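Local coordinates for protein AHL synthase (Burkholderia glumae, PDB 3P2H) that probably makes N-acyl-homoserine lactone quorum-sensing signals from a fatty acyl-ACP and S-adenosyl-L-methionine, releasing methylthioadenosine, at residues I15-L19 with Y54-R58; E18-R23 with I64-R69. The protein carries 3 engineered substitutions. All coordinates share one frame. Numbering follows the deposited sequence.

Contact 1: residues I15-L19 with Y54-R58; sequences IAAEL and YVLGR
An alpha helix laid across an antiparallel strand of the mixed sheet defines this contact, a helix-on-sheet packing from the N-terminal part of the GNAT-like (acetyltransferase-clan) fold of autoinducer synthases. Residues 15-19 are regular helix, with Leu19 N bonded to Ile15 O at 2.8 Å; residues 54-58 are extended. The segment axes approach to 11.0 Å and cross at 69°, and Leu19 and Leu56 are nearest in register, their CA atoms 7.7 Å apart. Strand alternation sends Tyr54 and Leu56 toward the helix, while Val55 points away, onto helix 120-133. Leu19 (chi1 t, chi2 p) sits between the two: Leu19 CD1 meets Leu56 CD2 at a tight 3.2 Å, and Leu19 CD2 lies over the face of the Tyr54 ring, 4.0 Å from the centroid and 23° off the normal, a CH-pi contact. Tyr54 takes chi1 m, and its hydroxyl is hydrogen-bonded to Asp48. Leu56 (m, t) also receives Ile15 (m, m), with Ile15 CG2 to Leu56 CD1 at 4.0 Å. Ile15 CD1 packs 3.6 Å from Arg58 NH2 at the guanidinium edge. At the polar border, Glu18 extends through t, t and Arg58 through m, t, t, with chi4 near -80°, forming a bidentate salt bridge. Its two hydrogen bonds are nearly even: Arg58 NH2 to Glu18 OE1 and Arg58 NH1 to Glu18 OE2, both 2.8 Å, with N-H...O angles of 165° and 156°.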
loop_
_atom_site.group_PDB
_atom_site.type_symbol
_atom_site.label_atom_id
_atom_site.label_comp_id
_atom_site.label_asym_id
_atom_site.label_seq_id
_atom_site.Cartn_x
_atom_site.Cartn_y
_atom_site.Cartn_z
ATOM N N ILE A 15 -8.286 6.340 -15.534
ATOM C CA ILE A 15 -8.037 5.851 -14.181
ATOM C C ILE A 15 -6.667 6.333 -13.709
ATOM O O ILE A 15 -6.491 6.701 -12.547
ATOM C CB ILE A 15 -8.070 4.306 -14.123
ATOM C CG1 ILE A 15 -9.449 3.798 -14.542
ATOM C CG2 ILE A 15 -7.730 3.828 -12.725
ATOM C CD1 ILE A 15 -10.580 4.295 -13.680
ATOM N N ALA A 16 -5.699 6.325 -14.622
ATOM C CA ALA A 16 -4.350 6.772 -14.309
ATOM C C ALA A 16 -4.373 8.240 -13.895
ATOM O O ALA A 16 -3.698 8.637 -12.947
ATOM C CB ALA A 16 -3.435 6.573 -15.527
ATOM N N ALA A 17 -5.164 9.044 -14.600
ATOM C CA ALA A 17 -5.269 10.466 -14.291
ATOM C C ALA A 17 -5.980 10.686 -12.955
ATOM O O ALA A 17 -5.531 11.465 -12.119
ATOM C CB ALA A 17 -6.013 11.187 -15.406
ATOM N N GLU A 18 -7.083 9.980 -12.756
ATOM C CA GLU A 18 -7.859 10.105 -11.530
ATOM C C GLU A 18 -7.073 9.650 -10.294
ATOM O O GLU A 18 -7.121 10.296 -9.244
ATOM C CB GLU A 18 -9.151 9.302 -11.675
ATOM C CG GLU A 18 -10.078 9.382 -10.488
ATOM C CD GLU A 18 -11.375 8.649 -10.734
ATOM O OE1 GLU A 18 -11.381 7.729 -11.582
ATOM O OE2 GLU A 18 -12.381 8.986 -10.071
ATOM N N LEU A 19 -6.356 8.539 -10.418
ATOM C CA LEU A 19 -5.560 8.026 -9.311
ATOM C C LEU A 19 -4.375 8.947 -9.064
ATOM O O LEU A 19 -4.015 9.216 -7.919
ATOM C CB LEU A 19 -5.035 6.622 -9.620
ATOM C CG LEU A 19 -3.973 6.107 -8.642
ATOM C CD1 LEU A 19 -4.587 5.922 -7.263
ATOM C CD2 LEU A 19 -3.402 4.786 -9.153
ATOM N N TYR A 54 -2.973 -1.985 -8.495
ATOM C CA TYR A 54 -3.551 -0.878 -7.732
ATOM C C TYR A 54 -4.915 -1.177 -7.128
ATOM O O TYR A 54 -5.732 -1.901 -7.701
ATOM C CB TYR A 54 -3.710 0.363 -8.612
ATOM C CG TYR A 54 -2.430 0.924 -9.174
ATOM C CD1 TYR A 54 -1.560 1.669 -8.380
ATOM C CD2 TYR A 54 -2.091 0.708 -10.507
ATOM C CE1 TYR A 54 -0.380 2.192 -8.903
ATOM C CE2 TYR A 54 -0.918 1.223 -11.043
ATOM C CZ TYR A 54 -0.068 1.961 -10.240
ATOM O OH TYR A 54 1.088 2.467 -10.782
ATOM N N VAL A 55 -5.154 -0.590 -5.963
ATOM C CA VAL A 55 -6.423 -0.727 -5.281
ATOM C C VAL A 55 -6.957 0.691 -5.123
ATOM O O VAL A 55 -6.238 1.572 -4.661
ATOM C CB VAL A 55 -6.261 -1.347 -3.872
ATOM C CG1 VAL A 55 -7.631 -1.445 -3.187
ATOM C CG2 VAL A 55 -5.605 -2.716 -3.967
ATOM N N LEU A 56 -8.201 0.919 -5.532
ATOM C CA LEU A 56 -8.816 2.236 -5.387
ATOM C C LEU A 56 -10.109 2.081 -4.600
ATOM O O LEU A 56 -10.870 1.145 -4.828
ATOM C CB LEU A 56 -9.156 2.865 -6.748
ATOM C CG LEU A 56 -8.091 3.072 -7.826
ATOM C CD1 LEU A 56 -8.603 4.097 -8.828
ATOM C CD2 LEU A 56 -6.801 3.558 -7.214
ATOM N N GLY A 57 -10.343 2.988 -3.664
ATOM C CA GLY A 57 -11.573 2.945 -2.898
ATOM C C GLY A 57 -12.398 4.110 -3.401
ATOM O O GLY A 57 -11.844 5.177 -3.639
ATOM N N ARG A 58 -13.699 3.915 -3.585
ATOM C CA ARG A 58 -14.570 4.993 -4.072
ATOM C C ARG A 58 -15.762 5.194 -3.139
ATOM O O ARG A 58 -16.327 4.232 -2.635
ATOM C CB ARG A 58 -15.062 4.679 -5.490
ATOM C CG ARG A 58 -13.954 4.688 -6.548
ATOM C CD ARG A 58 -14.473 4.246 -7.905
ATOM N NE ARG A 58 -13.447 4.243 -8.948
ATOM C CZ ARG A 58 -13.031 5.323 -9.605
ATOM N NH1 ARG A 58 -13.547 6.519 -9.338
ATOM N NH2 ARG A 58 -12.112 5.202 -10.549
#

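Contact 2: residues E18-R23 with I64-R69; sequences ELGSYR and ICGCAR
The segment axes of 18-23 and 64-69 approach to 9.3 Å and cross at -80°, a near-perpendicular helix-on-sheet packing of the GNAT-like fold; Tyr22 and Ile64 are nearest in register (CA to CA 6.9 Å). Helical bonds run from Tyr22 N to Glu18 O (3.1 Å) and Arg23 N to Leu19 O (2.9 Å); the strand is extended except at Cys65 (phi/psi -132/16). Glu18 (t, t) lays CG 3.3 Å from Ile64 CD1; a water joins Glu18 OE2 (2.7 Å) to Ile64 N (3.2 Å), and the Glu18 carboxylate is also salt-bridged to Arg58. Leu19 CD1 (t, p) lies 3.8 Å from Cys67 CB. Tyr22 (chi1 t, chi2 72°) points at the strand: Ile64 CG2 (m, t) lies over its ring face, 3.7 Å from the centroid (CH-pi), while Cys67 SG (chi1 p) meets the ring edge. Tyr22 OH is hydrogen-bonded to Thr106. Arg23 CG (m, t, p) lies 3.9 Å from Cys67 SG, and Arg23 NH2 3.5 Å from Arg69 NH1; Asp48 salt-bridges both like charges, joined by Glu43 for Arg23 and Asp45 for Arg69, about 5 Å from bound MTA. Cys65 and Gly66 form a classic beta bulge opposite Gly57, and the strand lies between strands 53-58 and 97-105, with helix 13-30 across one face.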
loop_
_atom_site.group_PDB
_atom_site.type_symbol
_atom_site.label_atom_id
_atom_site.label_comp_id
_atom_site.label_asym_id
_atom_site.label_seq_id
_atom_site.Cartn_x
_atom_site.Cartn_y
_atom_site.Cartn_z
ATOM N N GLU A 18 -7.083 9.980 -12.756
ATOM C CA GLU A 18 -7.859 10.105 -11.530
ATOM C C GLU A 18 -7.073 9.650 -10.294
ATOM O O GLU A 18 -7.121 10.296 -9.244
ATOM C CB GLU A 18 -9.151 9.302 -11.675
ATOM C CG GLU A 18 -10.078 9.382 -10.488
ATOM C CD GLU A 18 -11.375 8.649 -10.734
ATOM O OE1 GLU A 18 -11.381 7.729 -11.582
ATOM O OE2 GLU A 18 -12.381 8.986 -10.071
ATOM N N LEU A 19 -6.356 8.539 -10.418
ATOM C CA LEU A 19 -5.560 8.026 -9.311
ATOM C C LEU A 19 -4.375 8.947 -9.064
ATOM O O LEU A 19 -4.015 9.216 -7.919
ATOM C CB LEU A 19 -5.035 6.622 -9.620
ATOM C CG LEU A 19 -3.973 6.107 -8.642
ATOM C CD1 LEU A 19 -4.587 5.922 -7.263
ATOM C CD2 LEU A 19 -3.402 4.786 -9.153
ATOM N N GLY A 20 -3.765 9.413 -10.150
ATOM C CA GLY A 20 -2.624 10.300 -10.034
ATOM C C GLY A 20 -2.978 11.580 -9.306
ATOM O O GLY A 20 -2.169 12.114 -8.551
ATOM N N SER A 21 -4.190 12.072 -9.537
ATOM C CA SER A 21 -4.660 13.296 -8.905
ATOM C C SER A 21 -4.918 13.045 -7.428
ATOM O O SER A 21 -4.578 13.872 -6.580
ATOM C CB SER A 21 -5.949 13.781 -9.577
ATOM O OG SER A 21 -6.417 14.984 -8.985
ATOM N N TYR A 22 -5.525 11.904 -7.115
ATOM C CA TYR A 22 -5.806 11.583 -5.726
ATOM C C TYR A 22 -4.500 11.428 -4.966
ATOM O O TYR A 22 -4.379 11.881 -3.833
ATOM C CB TYR A 22 -6.609 10.295 -5.607
ATOM C CG TYR A 22 -6.873 9.914 -4.170
ATOM C CD1 TYR A 22 -7.776 10.640 -3.387
ATOM C CD2 TYR A 22 -6.205 8.846 -3.581
ATOM C CE1 TYR A 22 -8.002 10.302 -2.054
ATOM C CE2 TYR A 22 -6.424 8.504 -2.254
ATOM C CZ TYR A 22 -7.322 9.232 -1.497
ATOM O OH TYR A 22 -7.533 8.886 -0.188
ATOM N N ARG A 23 -3.518 10.785 -5.589
ATOM C CA ARG A 23 -2.232 10.607 -4.933
ATOM C C ARG A 23 -1.529 11.946 -4.739
ATOM O O ARG A 23 -0.884 12.166 -3.716
ATOM C CB ARG A 23 -1.356 9.629 -5.727
ATOM C CG ARG A 23 -1.682 8.174 -5.405
ATOM C CD ARG A 23 -0.965 7.185 -6.307
ATOM N NE ARG A 23 0.479 7.380 -6.346
ATOM C CZ ARG A 23 1.313 6.555 -6.964
ATOM N NH1 ARG A 23 0.839 5.481 -7.579
ATOM N NH2 ARG A 23 2.614 6.809 -6.985
ATOM N N ILE A 64 -12.727 8.801 -5.765
ATOM C CA ILE A 64 -11.673 8.102 -5.049
ATOM C C ILE A 64 -11.500 8.628 -3.632
ATOM O O ILE A 64 -11.386 9.832 -3.410
ATOM C CB ILE A 64 -10.330 8.196 -5.800
ATOM C CG1 ILE A 64 -10.482 7.566 -7.187
ATOM C CG2 ILE A 64 -9.237 7.489 -5.010
ATOM C CD1 ILE A 64 -9.184 7.439 -7.956
ATOM N N CYS A 65 -11.506 7.710 -2.672
ATOM C CA CYS A 65 -11.330 8.068 -1.276
ATOM C C CYS A 65 -10.295 7.151 -0.630
ATOM O O CYS A 65 -10.190 7.081 0.590
ATOM C CB CYS A 65 -12.664 7.974 -0.528
ATOM S SG CYS A 65 -13.463 6.352 -0.601
ATOM N N GLY A 66 -9.522 6.455 -1.457
ATOM C CA GLY A 66 -8.509 5.564 -0.932
ATOM C C GLY A 66 -7.689 4.921 -2.034
ATOM O O GLY A 66 -8.182 4.731 -3.144
ATOM N N CYS A 67 -6.434 4.599 -1.739
ATOM C CA CYS A 67 -5.575 3.968 -2.731
ATOM C C CYS A 67 -4.514 3.080 -2.098
ATOM O O CYS A 67 -4.248 3.160 -0.898
ATOM C CB CYS A 67 -4.890 5.024 -3.609
ATOM S SG CYS A 67 -3.663 6.081 -2.781
ATOM N N ALA A 68 -3.920 2.228 -2.922
ATOM C CA ALA A 68 -2.865 1.334 -2.481
ATOM C C ALA A 68 -2.131 0.823 -3.709
ATOM O O ALA A 68 -2.705 0.723 -4.794
ATOM C CB ALA A 68 -3.439 0.172 -1.688
ATOM N N ARG A 69 -0.855 0.521 -3.528
ATOM C CA ARG A 69 -0.021 0.025 -4.609
ATOM C C ARG A 69 0.594 -1.294 -4.169
ATOM O O ARG A 69 1.089 -1.403 -3.051
ATOM C CB ARG A 69 1.082 1.046 -4.920
ATOM C CG ARG A 69 2.019 0.629 -6.026
ATOM C CD ARG A 69 2.810 1.810 -6.563
ATOM N NE ARG A 69 3.870 2.247 -5.661
ATOM C CZ ARG A 69 4.686 3.263 -5.916
ATOM N NH1 ARG A 69 4.551 3.948 -7.042
ATOM N NH2 ARG A 69 5.650 3.576 -5.064
HETATM O O HOH W 1 -12.020 10.823 -8.149
#

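From the N terminus, strand 2-6 leads into helix 13-30, which supplies the first segment of both contacts. Contact 1 closes the loop from this helix to strand 53-58; after the short turn at 59-63 the chain returns along strand 64-72, and contact 2 closes a second loop. The two spans overlap in a staggered way, since 18-23 begins inside 15-19 and 64-69 follows 54-58, so neither nests in the other. Glu18 and Leu19 serve both. The neighbouring strands are themselves joined, with Gly57 O to Cys65 N at 2.7 Å and Gly57 N to Gly66 O at 2.8 Å, both probable hydrogen bonds, so one helix is packed across an antiparallel hairpin.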